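PDB 4RXL: molybdenum ABC transporter, periplasmic molybdenum-binding protein from Vibrio cholerae, which binds tungstate and probably delivers molybdate or tungstate to the membrane components of a ModABC-type importer. Local coordinates for residues 221-224 with 225-229; 156-159 with 160-164. All coordinates share one frame; numbering follows the deposited sequence.

In the fold
Both contacts are helix C-termini closed by a Schellman motif, with a glycine of positive phi leading the chain out of the last turn; they illustrate how one backbone solution is dressed with different side chains. Contact 2, at the end of helix 153-161, comes earlier in the chain than contact 1, at the end of helix 218-226. Their centres lie 24 Å apart and their nearest atoms about 11 Å apart, so they do not touch. The side chains of Phe229 in contact 1 and Ala156 in contact 2 each lie about 8 Å from the bound tungstate; Phe229 is about 5 Å from the side chain of Ser13 and Ala156 about 5 Å from that of Val153, both residues of the tungstate pocket.

Contact 1. Residues 221-224 with 225-229; sequences QQIL and QRFGF
Gln225 N donates to Gln221 O at 2.8 Å, the first of three successive i+4 to i bonds that run out in a Schellman motif at the end of helix 218-226. The next two rungs join Arg226 to Gln222 and Phe227 to Ile223. Gly228 then takes a positive phi of 97°, its N bonded back to Gln225 O, and the chain turns so that Phe229 N reaches Leu224 O at 3.1 Å, the longer-span bond of the motif. Leu224 O also receives a weak bond from Phe227 N.

Two phenylalanines follow the last turn, each with a ring edge at a backbone carbonyl. Phe227 lies alongside Ile223, both side chains pointing the same way, with Ile223 CG2 3.9 Å from Phe227 CE1; in the plane of the ring, the edge at CD1 meets Ile223 O. Because Ile223 CG1 sits beside its own backbone N (chi1 -72°), CG2 is the branch left for the ring, while CG1 passes near Arg226 NH1. Phe229 repeats the edge-on approach to a carbonyl, here Leu224 O, and its CD1 packs against Leu224 CD2 at 4.0 Å. Beyond the turn, Phe229 meets Tyr197 edge-to-face and touches Met14 and Ala17, whereas Phe227 rests on Ala20 and Leu177; the pair thereby joins the helix end to helices 15-28 and 172-177.

On the exposed side the Arg226 chain bends at chi3 (-77°), bringing the guanidinium back over Gln222 O, which lies beneath one face toward its rim. One water, in the guanidinium plane, spans the two side chains: it accepts from Arg226 NH2 at 2.6 Å and donates to Gln222 OE1 at 3.1 Å.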
loop_
_atom_site.group_PDB
_atom_site.type_symbol
_atom_site.label_atom_id
_atom_site.label_comp_id
_atom_site.label_asym_id
_atom_site.label_seq_id
_atom_site.Cartn_x
_atom_site.Cartn_y
_atom_site.Cartn_z
ATOM N N GLN A 221 1.286 10.358 -14.047
ATOM C CA GLN A 221 0.027 10.438 -13.320
ATOM C C GLN A 221 -1.074 9.706 -14.067
ATOM O O GLN A 221 -1.900 9.086 -13.417
ATOM C CB GLN A 221 -0.352 11.902 -13.053
ATOM C CG GLN A 221 0.585 12.586 -12.053
ATOM C CD GLN A 221 0.545 11.955 -10.660
ATOM O OE1 GLN A 221 -0.529 11.814 -10.081
ATOM N NE2 GLN A 221 1.719 11.568 -10.118
ATOM N N GLN A 222 -1.044 9.735 -15.396
ATOM C CA GLN A 222 -2.055 9.014 -16.184
ATOM C C GLN A 222 -1.892 7.508 -15.971
ATOM O O GLN A 222 -2.876 6.802 -15.804
ATOM C CB GLN A 222 -2.015 9.388 -17.670
ATOM C CG GLN A 222 -2.712 10.702 -17.971
ATOM C CD GLN A 222 -2.629 11.086 -19.442
ATOM O OE1 GLN A 222 -1.673 10.721 -20.141
ATOM N NE2 GLN A 222 -3.620 11.829 -19.923
ATOM N N ILE A 223 -0.654 7.024 -15.916
ATOM C CA ILE A 223 -0.419 5.606 -15.626
ATOM C C ILE A 223 -0.917 5.242 -14.233
ATOM O O ILE A 223 -1.621 4.251 -14.080
ATOM C CB ILE A 223 1.060 5.243 -15.850
ATOM C CG1 ILE A 223 1.345 5.225 -17.335
ATOM C CG2 ILE A 223 1.374 3.902 -15.193
ATOM C CD1 ILE A 223 2.807 5.373 -17.704
ATOM N N LEU A 224 -0.564 6.032 -13.216
ATOM C CA LEU A 224 -1.057 5.786 -11.858
ATOM C C LEU A 224 -2.582 5.780 -11.857
ATOM O O LEU A 224 -3.178 4.918 -11.239
ATOM C CB LEU A 224 -0.546 6.848 -10.880
ATOM C CG LEU A 224 0.947 6.715 -10.535
ATOM C CD1 LEU A 224 1.548 8.012 -10.010
ATOM C CD2 LEU A 224 1.137 5.587 -9.553
ATOM N N GLN A 225 -3.224 6.725 -12.528
ATOM C CA GLN A 225 -4.716 6.715 -12.593
ATOM C C GLN A 225 -5.259 5.417 -13.213
ATOM O O GLN A 225 -6.263 4.878 -12.755
ATOM C CB GLN A 225 -5.284 7.929 -13.346
ATOM C CG GLN A 225 -4.863 9.330 -12.884
ATOM C CD GLN A 225 -4.842 9.526 -11.373
ATOM O OE1 GLN A 225 -5.833 9.261 -10.689
ATOM N NE2 GLN A 225 -3.715 10.020 -10.846
ATOM N N ARG A 226 -4.584 4.892 -14.227
ATOM C CA ARG A 226 -5.067 3.684 -14.904
ATOM C C ARG A 226 -4.965 2.437 -14.041
ATOM O O ARG A 226 -5.747 1.492 -14.207
ATOM C CB ARG A 226 -4.354 3.483 -16.236
ATOM C CG ARG A 226 -4.805 4.535 -17.229
ATOM C CD ARG A 226 -4.565 4.097 -18.642
ATOM N NE ARG A 226 -3.166 4.222 -19.015
ATOM C CZ ARG A 226 -2.643 5.273 -19.656
ATOM N NH1 ARG A 226 -1.357 5.254 -19.982
ATOM N NH2 ARG A 226 -3.370 6.337 -19.964
ATOM N N PHE A 227 -4.009 2.446 -13.114
ATOM C CA PHE A 227 -3.864 1.371 -12.124
ATOM C C PHE A 227 -4.773 1.591 -10.916
ATOM O O PHE A 227 -4.758 0.815 -9.971
ATOM C CB PHE A 227 -2.398 1.220 -11.718
ATOM C CG PHE A 227 -1.560 0.479 -12.739
ATOM C CD1 PHE A 227 -0.999 1.129 -13.815
ATOM C CD2 PHE A 227 -1.375 -0.897 -12.647
ATOM C CE1 PHE A 227 -0.275 0.446 -14.786
ATOM C CE2 PHE A 227 -0.609 -1.570 -13.579
ATOM C CZ PHE A 227 -0.077 -0.918 -14.661
ATOM N N GLY A 228 -5.582 2.642 -10.958
ATOM C CA GLY A 228 -6.616 2.848 -9.968
ATOM C C GLY A 228 -6.258 3.785 -8.840
ATOM O O GLY A 228 -7.082 3.980 -7.938
ATOM N N PHE A 229 -5.068 4.384 -8.869
ATOM C CA PHE A 229 -4.695 5.325 -7.832
ATOM C C PHE A 229 -5.473 6.621 -7.996
ATOM O O PHE A 229 -5.868 6.991 -9.098
ATOM C CB PHE A 229 -3.191 5.590 -7.830
ATOM C CG PHE A 229 -2.404 4.423 -7.337
ATOM C CD1 PHE A 229 -2.017 3.448 -8.228
ATOM C CD2 PHE A 229 -2.070 4.278 -6.013
ATOM C CE1 PHE A 229 -1.318 2.339 -7.803
ATOM C CE2 PHE A 229 -1.383 3.174 -5.584
ATOM C CZ PHE A 229 -1.007 2.205 -6.484
HETATM O O HOH W 1 -1.638 7.797 -21.306
#

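Contact 2. Residues 156-159 with 160-164; sequences ALAL and VERGE
Glu164 N reaches back to Leu159 O at 2.9 Å, the longer-span bond of the Schellman motif that ends helix 153-161; Gly163, at a positive phi of 81°, bonds back to Val160 O. Upstream, Arg162 N donates to Ala158 O and Glu161 N to Leu157 O, the latter the straighter rung at 168°, while both bonds of Val160 N, to Ala156 O and Leu157 O, are weak. Within 160-164, Arg162 and Glu164 form a salt bridge: Arg162 NE lies 2.5 Å from Glu164 OE2, an unusually short modelled distance whose exact value is doubtful, and NH2 adds a weak bond to the same oxygen.

Around the salt bridge the packing is between charged groups and methyls. A bend of the Arg162 chain at chi3 (-69°) folds the arginine back along the helix, placing Ala158 O over one face of the guanidinium, toward its rim, and Ala158 CB 3.4 Å from Arg162 NH1. Leu159 CD2 lies against both partners of the pair, 3.6 Å from Arg162 NH2 and 3.4 Å from Glu164 OE1; the leucine and glutamate side chains meet at about a right angle. One residue before Arg162, the extended Glu161 chain carries its carboxylate past Leu157, with OE2 3.9 Å from Leu157 CG, to a hydrogen bond with Ser178 OG. On the buried side Leu157 and Val160 pack on Ile89 and Val181, and Leu159 on Ala148 and Thr150, seating the helix against the neighbouring strands.

Glu164 is offset by the charge of Arg162, whereas Glu161 OE2 is met by the neutral hydroxyl of Ser178; the Arg162 cation, over the Ala158 carbonyl, probably gains further favourable electrostatics from the helix C-terminus.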
loop_
_atom_site.group_PDB
_atom_site.type_symbol
_atom_site.label_atom_id
_atom_site.label_comp_id
_atom_site.label_asym_id
_atom_site.label_seq_id
_atom_site.Cartn_x
_atom_site.Cartn_y
_atom_site.Cartn_z
ATOM N N ALA A 156 -1.210 -10.227 2.110
ATOM C CA ALA A 156 -2.584 -10.279 2.604
ATOM C C ALA A 156 -3.544 -10.588 1.453
ATOM O O ALA A 156 -4.413 -11.463 1.568
ATOM C CB ALA A 156 -2.958 -8.958 3.263
ATOM N N LEU A 157 -3.436 -9.841 0.357
ATOM C CA LEU A 157 -4.196 -10.153 -0.850
ATOM C C LEU A 157 -4.104 -11.628 -1.253
ATOM O O LEU A 157 -5.131 -12.260 -1.509
ATOM C CB LEU A 157 -3.716 -9.262 -2.001
ATOM C CG LEU A 157 -4.361 -9.474 -3.373
ATOM C CD1 LEU A 157 -5.825 -9.091 -3.341
ATOM C CD2 LEU A 157 -3.622 -8.660 -4.405
ATOM N N ALA A 158 -2.896 -12.198 -1.254
ATOM C CA ALA A 158 -2.723 -13.584 -1.702
ATOM C C ALA A 158 -3.457 -14.597 -0.825
ATOM O O ALA A 158 -3.872 -15.636 -1.318
ATOM C CB ALA A 158 -1.247 -13.935 -1.762
ATOM N N LEU A 159 -3.579 -14.323 0.475
ATOM C CA LEU A 159 -4.325 -15.218 1.387
ATOM C C LEU A 159 -5.798 -15.314 0.984
ATOM O O LEU A 159 -6.422 -16.367 1.056
ATOM C CB LEU A 159 -4.246 -14.737 2.841
ATOM C CG LEU A 159 -2.941 -14.946 3.596
ATOM C CD1 LEU A 159 -3.030 -14.301 4.972
ATOM C CD2 LEU A 159 -2.602 -16.438 3.686
ATOM N N VAL A 160 -6.332 -14.169 0.563
ATOM C CA VAL A 160 -7.701 -14.072 0.117
ATOM C C VAL A 160 -7.839 -14.758 -1.248
ATOM O O VAL A 160 -8.776 -15.524 -1.450
ATOM C CB VAL A 160 -8.214 -12.607 0.092
ATOM C CG1 VAL A 160 -9.717 -12.577 -0.166
ATOM C CG2 VAL A 160 -7.893 -11.942 1.426
ATOM N N GLU A 161 -6.905 -14.490 -2.167
ATOM C CA GLU A 161 -6.887 -15.144 -3.484
ATOM C C GLU A 161 -6.875 -16.661 -3.367
ATOM O O GLU A 161 -7.564 -17.370 -4.114
ATOM C CB GLU A 161 -5.690 -14.680 -4.306
ATOM C CG GLU A 161 -5.737 -13.224 -4.710
ATOM C CD GLU A 161 -4.538 -12.814 -5.551
ATOM O OE1 GLU A 161 -3.428 -13.362 -5.333
ATOM O OE2 GLU A 161 -4.707 -11.932 -6.422
ATOM N N ARG A 162 -6.087 -17.172 -2.427
ATOM C CA ARG A 162 -6.027 -18.633 -2.197
ATOM C C ARG A 162 -7.221 -19.195 -1.429
ATOM O O ARG A 162 -7.358 -20.403 -1.299
ATOM C CB ARG A 162 -4.727 -19.012 -1.486
ATOM C CG ARG A 162 -3.489 -18.677 -2.302
ATOM C CD ARG A 162 -2.294 -19.500 -1.852
ATOM N NE ARG A 162 -1.809 -19.124 -0.522
ATOM C CZ ARG A 162 -1.054 -18.057 -0.260
ATOM N NH1 ARG A 162 -0.701 -17.211 -1.227
ATOM N NH2 ARG A 162 -0.658 -17.824 0.990
ATOM N N GLY A 163 -8.078 -18.342 -0.893
ATOM C CA GLY A 163 -9.230 -18.797 -0.149
ATOM C C GLY A 163 -8.913 -19.185 1.274
ATOM O O GLY A 163 -9.750 -19.767 1.928
ATOM N N GLU A 164 -7.726 -18.832 1.774
ATOM C CA GLU A 164 -7.344 -19.226 3.129
ATOM C C GLU A 164 -8.040 -18.309 4.120
ATOM O O GLU A 164 -8.450 -18.759 5.202
ATOM C CB GLU A 164 -5.825 -19.205 3.324
ATOM C CG GLU A 164 -5.081 -20.252 2.504
ATOM C CD GLU A 164 -3.565 -20.057 2.488
ATOM O OE1 GLU A 164 -2.963 -19.791 3.554
ATOM O OE2 GLU A 164 -2.967 -20.184 1.398
#